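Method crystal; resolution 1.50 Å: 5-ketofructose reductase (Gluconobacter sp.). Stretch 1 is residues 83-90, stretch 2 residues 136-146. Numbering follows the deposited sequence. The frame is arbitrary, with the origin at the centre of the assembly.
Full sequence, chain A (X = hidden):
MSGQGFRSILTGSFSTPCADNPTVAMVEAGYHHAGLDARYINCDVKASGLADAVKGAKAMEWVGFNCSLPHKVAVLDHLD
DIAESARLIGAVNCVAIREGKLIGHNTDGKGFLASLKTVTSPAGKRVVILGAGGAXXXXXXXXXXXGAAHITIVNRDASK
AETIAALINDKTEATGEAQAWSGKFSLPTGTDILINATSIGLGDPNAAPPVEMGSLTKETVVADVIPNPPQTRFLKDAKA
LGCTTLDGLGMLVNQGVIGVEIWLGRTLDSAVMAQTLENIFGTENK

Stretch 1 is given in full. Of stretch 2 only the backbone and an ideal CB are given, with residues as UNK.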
ATOM      1  N   ALA A  83     -19.669 -14.950   3.934  1.00 15.54           N
ATOM      2  CA  ALA A  83     -21.044 -14.469   3.796  1.00 15.91           C
ATOM      3  C   ALA A  83     -21.893 -15.409   2.940  1.00 16.54           C
ATOM      4  O   ALA A  83     -21.355 -16.224   2.195  1.00 17.21           O
ATOM      5  CB  ALA A  83     -21.050 -13.067   3.207  1.00 16.32           C
ATOM      6  N   GLU A  84     -23.222 -15.255   3.049  1.00 17.03           N
ATOM      7  CA  GLU A  84     -24.174 -16.168   2.434  1.00 17.73           C
ATOM      8  C   GLU A  84     -23.964 -16.366   0.939  1.00 16.79           C
ATOM      9  O   GLU A  84     -23.790 -17.494   0.497  1.00 17.59           O
ATOM     10  CB  GLU A  84     -25.612 -15.752   2.716  1.00 20.26           C
ATOM     11  CG  GLU A  84     -26.625 -16.768   2.208  1.00 22.04           C
ATOM     12  CD  GLU A  84     -28.065 -16.304   2.286  1.00 25.57           C
ATOM     13  OE1 GLU A  84     -28.320 -15.114   2.576  1.00 26.54           O
ATOM     14  OE2 GLU A  84     -28.948 -17.152   2.041  1.00 26.91           O
ATOM     15  N   SER A  85     -23.969 -15.286   0.162  1.00 15.76           N
ATOM     16  CA  SER A  85     -23.864 -15.450  -1.285  1.00 14.87           C
ATOM     17  C   SER A  85     -22.508 -16.008  -1.704  1.00 14.38           C
ATOM     18  O   SER A  85     -22.448 -16.851  -2.581  1.00 14.73           O
ATOM     19  CB  SER A  85     -24.234 -14.170  -2.022  1.00 15.28           C
ATOM     20  OG  SER A  85     -23.181 -13.225  -2.024  1.00 16.86           O
ATOM     21  N   ALA A  86     -21.439 -15.580  -1.019  1.00 13.46           N
ATOM     22  CA  ALA A  86     -20.103 -16.148  -1.235  1.00 13.15           C
ATOM     23  C   ALA A  86     -20.070 -17.626  -0.936  1.00 14.05           C
ATOM     24  O   ALA A  86     -19.431 -18.355  -1.665  1.00 14.24           O
ATOM     25  CB  ALA A  86     -19.084 -15.436  -0.366  1.00 13.32           C
ATOM     26  N   ARG A  87     -20.775 -18.064   0.115  1.00 14.30           N
ATOM     27  CA  ARG A  87     -20.873 -19.497   0.443  1.00 16.35           C
ATOM     28  C   ARG A  87     -21.504 -20.280  -0.703  1.00 16.26           C
ATOM     29  O   ARG A  87     -20.986 -21.312  -1.113  1.00 17.04           O
ATOM     30  CB  ARG A  87     -21.654 -19.732   1.750  1.00 19.60           C
ATOM     31  CG  ARG A  87     -21.626 -21.193   2.203  1.00 21.91           C
ATOM     32  CD  ARG A  87     -22.494 -21.461   3.422  1.00 25.09           C
ATOM     33  NE  ARG A  87     -23.619 -22.327   3.051  1.00 31.05           N
ATOM     34  CZ  ARG A  87     -24.798 -21.914   2.591  1.00 32.41           C
ATOM     35  NH1 ARG A  87     -25.059 -20.620   2.429  1.00 37.44           N
ATOM     36  NH2 ARG A  87     -25.726 -22.809   2.284  1.00 33.32           N
ATOM     37  N   LEU A  88     -22.617 -19.775  -1.224  1.00 15.14           N
ATOM     38  CA  LEU A  88     -23.296 -20.469  -2.304  1.00 15.98           C
ATOM     39  C   LEU A  88     -22.519 -20.434  -3.616  1.00 14.74           C
ATOM     40  O   LEU A  88     -22.450 -21.433  -4.332  1.00 16.13           O
ATOM     41  CB  LEU A  88     -24.687 -19.887  -2.529  1.00 17.00           C
ATOM     42  CG  LEU A  88     -25.829 -20.164  -1.537  1.00 19.47           C
ATOM     43  CD1 LEU A  88     -25.724 -21.521  -0.859  1.00 20.65           C
ATOM     44  CD2 LEU A  88     -25.983 -19.065  -0.527  1.00 22.75           C
ATOM     45  N   ILE A  89     -21.966 -19.262  -3.948  1.00 13.68           N
ATOM     46  CA  ILE A  89     -21.156 -19.111  -5.160  1.00 13.21           C
ATOM     47  C   ILE A  89     -19.882 -19.953  -5.076  1.00 13.17           C
ATOM     48  O   ILE A  89     -19.452 -20.546  -6.064  1.00 14.31           O
ATOM     49  CB  ILE A  89     -20.845 -17.630  -5.441  1.00 12.76           C
ATOM     50  CG1 ILE A  89     -22.135 -16.875  -5.752  1.00 12.43           C
ATOM     51  CG2 ILE A  89     -19.896 -17.489  -6.634  1.00 12.91           C
ATOM     52  CD1 ILE A  89     -22.020 -15.370  -5.646  1.00 12.94           C
ATOM     53  N   GLY A  90     -19.278 -20.008  -3.895  1.00 14.06           N
ATOM     54  CA  GLY A  90     -18.055 -20.774  -3.705  1.00 13.25           C
ATOM     55  C   GLY A  90     -16.825 -19.990  -4.083  1.00 13.82           C
ATOM     56  O   GLY A  90     -15.777 -20.555  -4.408  1.00 14.17           O
ATOM     57  N   UNK A 136     -21.951 -15.029 -14.528  1.00 13.75           N
ATOM     58  CA  UNK A 136     -23.282 -15.623 -14.588  1.00 13.44           C
ATOM     59  C   UNK A 136     -23.701 -16.346 -13.289  1.00 12.24           C
ATOM     60  O   UNK A 136     -24.837 -16.166 -12.812  1.00 12.61           O
ATOM     61  CB  UNK A 136     -23.337 -16.607 -15.758  1.00 13.44           C
ATOM     62  N   UNK A 137     -22.792 -17.156 -12.746  1.00 12.02           N
ATOM     63  CA  UNK A 137     -23.022 -17.852 -11.476  1.00 11.90           C
ATOM     64  C   UNK A 137     -23.359 -16.871 -10.354  1.00 11.72           C
ATOM     65  O   UNK A 137     -24.366 -17.073  -9.644  1.00 11.69           O
ATOM     66  CB  UNK A 137     -21.792 -18.677 -11.094  1.00 11.90           C
ATOM     67  N   UNK A 138     -22.526 -15.832 -10.176  1.00 11.69           N
ATOM     68  CA  UNK A 138     -22.780 -14.859  -9.104  1.00 11.52           C
ATOM     69  C   UNK A 138     -24.067 -14.071  -9.297  1.00 11.37           C
ATOM     70  O   UNK A 138     -24.817 -13.863  -8.332  1.00 11.44           O
ATOM     71  CB  UNK A 138     -21.606 -13.883  -9.002  1.00 11.52           C
ATOM     72  N   UNK A 139     -24.317 -13.644 -10.528  1.00 12.15           N
ATOM     73  CA  UNK A 139     -25.534 -12.903 -10.873  1.00 11.61           C
ATOM     74  C   UNK A 139     -26.777 -13.773 -10.591  1.00 12.01           C
ATOM     75  O   UNK A 139     -27.727 -13.310  -9.985  1.00 12.32           O
ATOM     76  CB  UNK A 139     -25.501 -12.472 -12.341  1.00 11.61           C
ATOM     77  N   UNK A 140     -26.742 -15.040 -11.006  1.00 11.87           N
ATOM     78  CA  UNK A 140     -27.857 -15.963 -10.751  1.00 11.52           C
ATOM     79  C   UNK A 140     -28.125 -16.127  -9.243  1.00 11.62           C
ATOM     80  O   UNK A 140     -29.263 -16.023  -8.795  1.00 12.06           O
ATOM     81  CB  UNK A 140     -27.561 -17.327 -11.378  1.00 11.52           C
ATOM     82  N   UNK A 141     -27.056 -16.306  -8.460  1.00 11.23           N
ATOM     83  CA  UNK A 141     -27.226 -16.444  -7.007  1.00 12.52           C
ATOM     84  C   UNK A 141     -27.815 -15.179  -6.409  1.00 13.37           C
ATOM     85  O   UNK A 141     -28.741 -15.270  -5.611  1.00 13.46           O
ATOM     86  CB  UNK A 141     -25.890 -16.766  -6.335  1.00 12.52           C
ATOM     87  N   UNK A 142     -27.258 -14.011  -6.751  1.00 13.52           N
ATOM     88  CA  UNK A 142     -27.745 -12.768  -6.150  1.00 13.60           C
ATOM     89  C   UNK A 142     -29.215 -12.491  -6.494  1.00 13.58           C
ATOM     90  O   UNK A 142     -30.004 -12.059  -5.651  1.00 12.99           O
ATOM     91  CB  UNK A 142     -26.877 -11.595  -6.611  1.00 13.60           C
ATOM     92  N   UNK A 143     -29.607 -12.779  -7.716  1.00 13.77           N
ATOM     93  CA  UNK A 143     -31.004 -12.627  -8.114  1.00 13.42           C
ATOM     94  C   UNK A 143     -31.921 -13.575  -7.348  1.00 13.30           C
ATOM     95  O   UNK A 143     -33.001 -13.169  -6.891  1.00 13.89           O
ATOM     96  CB  UNK A 143     -31.151 -12.866  -9.618  1.00 13.42           C
ATOM     97  N   UNK A 144     -31.494 -14.836  -7.220  1.00 13.80           N
ATOM     98  CA  UNK A 144     -32.234 -15.844  -6.476  1.00 15.03           C
ATOM     99  C   UNK A 144     -32.401 -15.452  -5.017  1.00 15.44           C
ATOM    100  O   UNK A 144     -33.513 -15.498  -4.509  1.00 17.18           O
ATOM    101  CB  UNK A 144     -31.530 -17.199  -6.576  1.00 15.03           C
ATOM    102  N   UNK A 145     -31.311 -15.032  -4.353  1.00 15.91           N
ATOM    103  CA  UNK A 145     -31.392 -14.551  -2.956  1.00 17.11           C
ATOM    104  C   UNK A 145     -32.234 -13.291  -2.806  1.00 16.86           C
ATOM    105  O   UNK A 145     -32.818 -13.044  -1.739  1.00 18.53           O
ATOM    106  CB  UNK A 145     -29.987 -14.278  -2.415  1.00 17.11           C
ATOM    107  N   UNK A 146     -32.338 -12.507  -3.877  1.00 16.70           N
ATOM    108  CA  UNK A 146     -33.133 -11.295  -3.861  1.00 17.10           C
ATOM    109  C   UNK A 146     -34.592 -11.525  -4.272  1.00 17.10           C
ATOM    110  O   UNK A 146     -35.331 -10.549  -4.501  1.00 17.72           O
ATOM    111  CB  UNK A 146     -32.494 -10.257  -4.786  1.00 17.10           C
TER

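The second stretch is helical from 136 to 145 and runs past helix 84-89 at 132° between N-to-C directions, with the axes 9.8 Å apart at closest approach. Position 136 has nothing of stretch 1 within 5.5 Å of its ideal CB, so stretch 1 sets no preference; it is Ala 136.

At position 137, CA-to-CB points toward stretch 1, near the C-terminal end of its helix, where the carbonyls of Leu 88 and Ile 89 lack helical amide partners within the stretch. A long side chain with donors, lysine or arginine, would suit; glutamine might also reach. The residue is Arg 137, extended with chi1 to chi3 all t. Its NE donates to Ile 89 O at 2.8 Å, with that oxygen at the edge of the guanidinium and near its plane. NH2 adds weak hydrogen bonds to Ile 89 O (3.3 Å) and Leu 88 O (3.4 Å), so the guanidinium hydrogen-bonds to the last two helical carbonyls, just before Gly 90, which leaves the helix with positive phi.

Position 138 points sideways, but its ideal CB already lies 3.7 Å from Ile 89 CD1. A small residue, alanine, serine or glycine, fits most easily. Ala 138 places CB 3.6 Å from Ile 89 CD1, and the isoleucine tip rests against the helix backbone. Positions 139 and 140 are unconstrained by stretch 1, the former pointing away; they are Ile 139 and Ala 140.

Position 141 points toward stretch 1, its ideal CB 3.8 Å from Ile 89 CG1 and 5.1 Å from Leu 88 CB. This apolar setting favours a compact aliphatic group such as valine, alanine or isoleucine. Val 141 packs its CB 3.8 Å from Ile 89 CG1 and its CG1 4.1 Å from Leu 88 CB.

At position 142 the bond runs sideways, yet Ser 85 OG lies within range of a longer polar side chain; glutamate or glutamine could bend back to it. Glu 142, with chi1 and chi2 both m, does so: Ser 85 OG donates to Glu 142 OE2 at 2.7 Å.

Positions 143 and 144 lie out of reach of stretch 1 and hold Leu 143 and Ala 144.

Position 145 points toward stretch 1, between the carboxylate of Glu 84 and the carbon surface of Ser 85 and Leu 88. Lysine or arginine could address the charge, while leucine or methionine would cover the carbon. Leu 145 takes the second course, with CD1 3.7 Å from Ser 85 CB and 4.4 Å from Leu 88 CD2.

Position 146, where the helix ends, is also out of reach; it is Ala 146.

Stretch 2 136-146: ARAIAVELALA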
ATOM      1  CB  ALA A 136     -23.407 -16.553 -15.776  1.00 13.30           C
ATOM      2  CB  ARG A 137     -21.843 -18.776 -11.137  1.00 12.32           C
ATOM      3  CG  ARG A 137     -22.035 -19.595  -9.892  1.00 13.44           C
ATOM      4  CD  ARG A 137     -20.753 -20.359  -9.605  1.00 14.89           C
ATOM      5  NE  ARG A 137     -20.873 -21.141  -8.376  1.00 16.87           N
ATOM      6  CZ  ARG A 137     -21.281 -22.411  -8.330  1.00 18.05           C
ATOM      7  NH1 ARG A 137     -21.609 -23.074  -9.443  1.00 18.79           N
ATOM      8  NH2 ARG A 137     -21.380 -23.025  -7.161  1.00 19.69           N
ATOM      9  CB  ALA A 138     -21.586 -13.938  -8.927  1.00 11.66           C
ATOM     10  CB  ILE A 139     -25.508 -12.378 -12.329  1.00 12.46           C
ATOM     11  CG1 ILE A 139     -24.543 -11.199 -12.395  1.00 13.78           C
ATOM     12  CG2 ILE A 139     -26.887 -11.896 -12.781  1.00 12.66           C
ATOM     13  CD1 ILE A 139     -24.119 -10.846 -13.809  1.00 14.64           C
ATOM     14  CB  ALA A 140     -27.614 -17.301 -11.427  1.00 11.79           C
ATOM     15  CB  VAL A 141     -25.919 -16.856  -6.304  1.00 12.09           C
ATOM     16  CG1 VAL A 141     -26.037 -16.770  -4.768  1.00 13.15           C
ATOM     17  CG2 VAL A 141     -25.565 -18.286  -6.698  1.00 12.89           C
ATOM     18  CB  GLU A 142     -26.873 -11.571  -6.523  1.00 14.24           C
ATOM     19  CG  GLU A 142     -25.430 -11.622  -6.016  1.00 15.54           C
ATOM     20  CD  GLU A 142     -25.239 -11.615  -4.503  1.00 16.69           C
ATOM     21  OE1 GLU A 142     -26.194 -11.428  -3.725  1.00 18.77           O
ATOM     22  OE2 GLU A 142     -24.088 -11.787  -4.062  1.00 16.89           O
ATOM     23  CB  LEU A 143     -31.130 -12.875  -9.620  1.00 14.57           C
ATOM     24  CG  LEU A 143     -30.809 -11.737 -10.583  1.00 15.39           C
ATOM     25  CD1 LEU A 143     -30.570 -12.363 -11.929  1.00 16.51           C
ATOM     26  CD2 LEU A 143     -31.984 -10.781 -10.671  1.00 15.82           C
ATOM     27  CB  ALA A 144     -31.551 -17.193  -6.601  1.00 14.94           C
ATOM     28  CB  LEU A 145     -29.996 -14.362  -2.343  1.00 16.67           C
ATOM     29  CG  LEU A 145     -29.124 -15.614  -2.222  1.00 17.19           C
ATOM     30  CD1 LEU A 145     -27.781 -15.188  -1.646  1.00 17.86           C
ATOM     31  CD2 LEU A 145     -29.773 -16.737  -1.412  1.00 19.19           C
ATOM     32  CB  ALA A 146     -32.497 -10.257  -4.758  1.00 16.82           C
TER
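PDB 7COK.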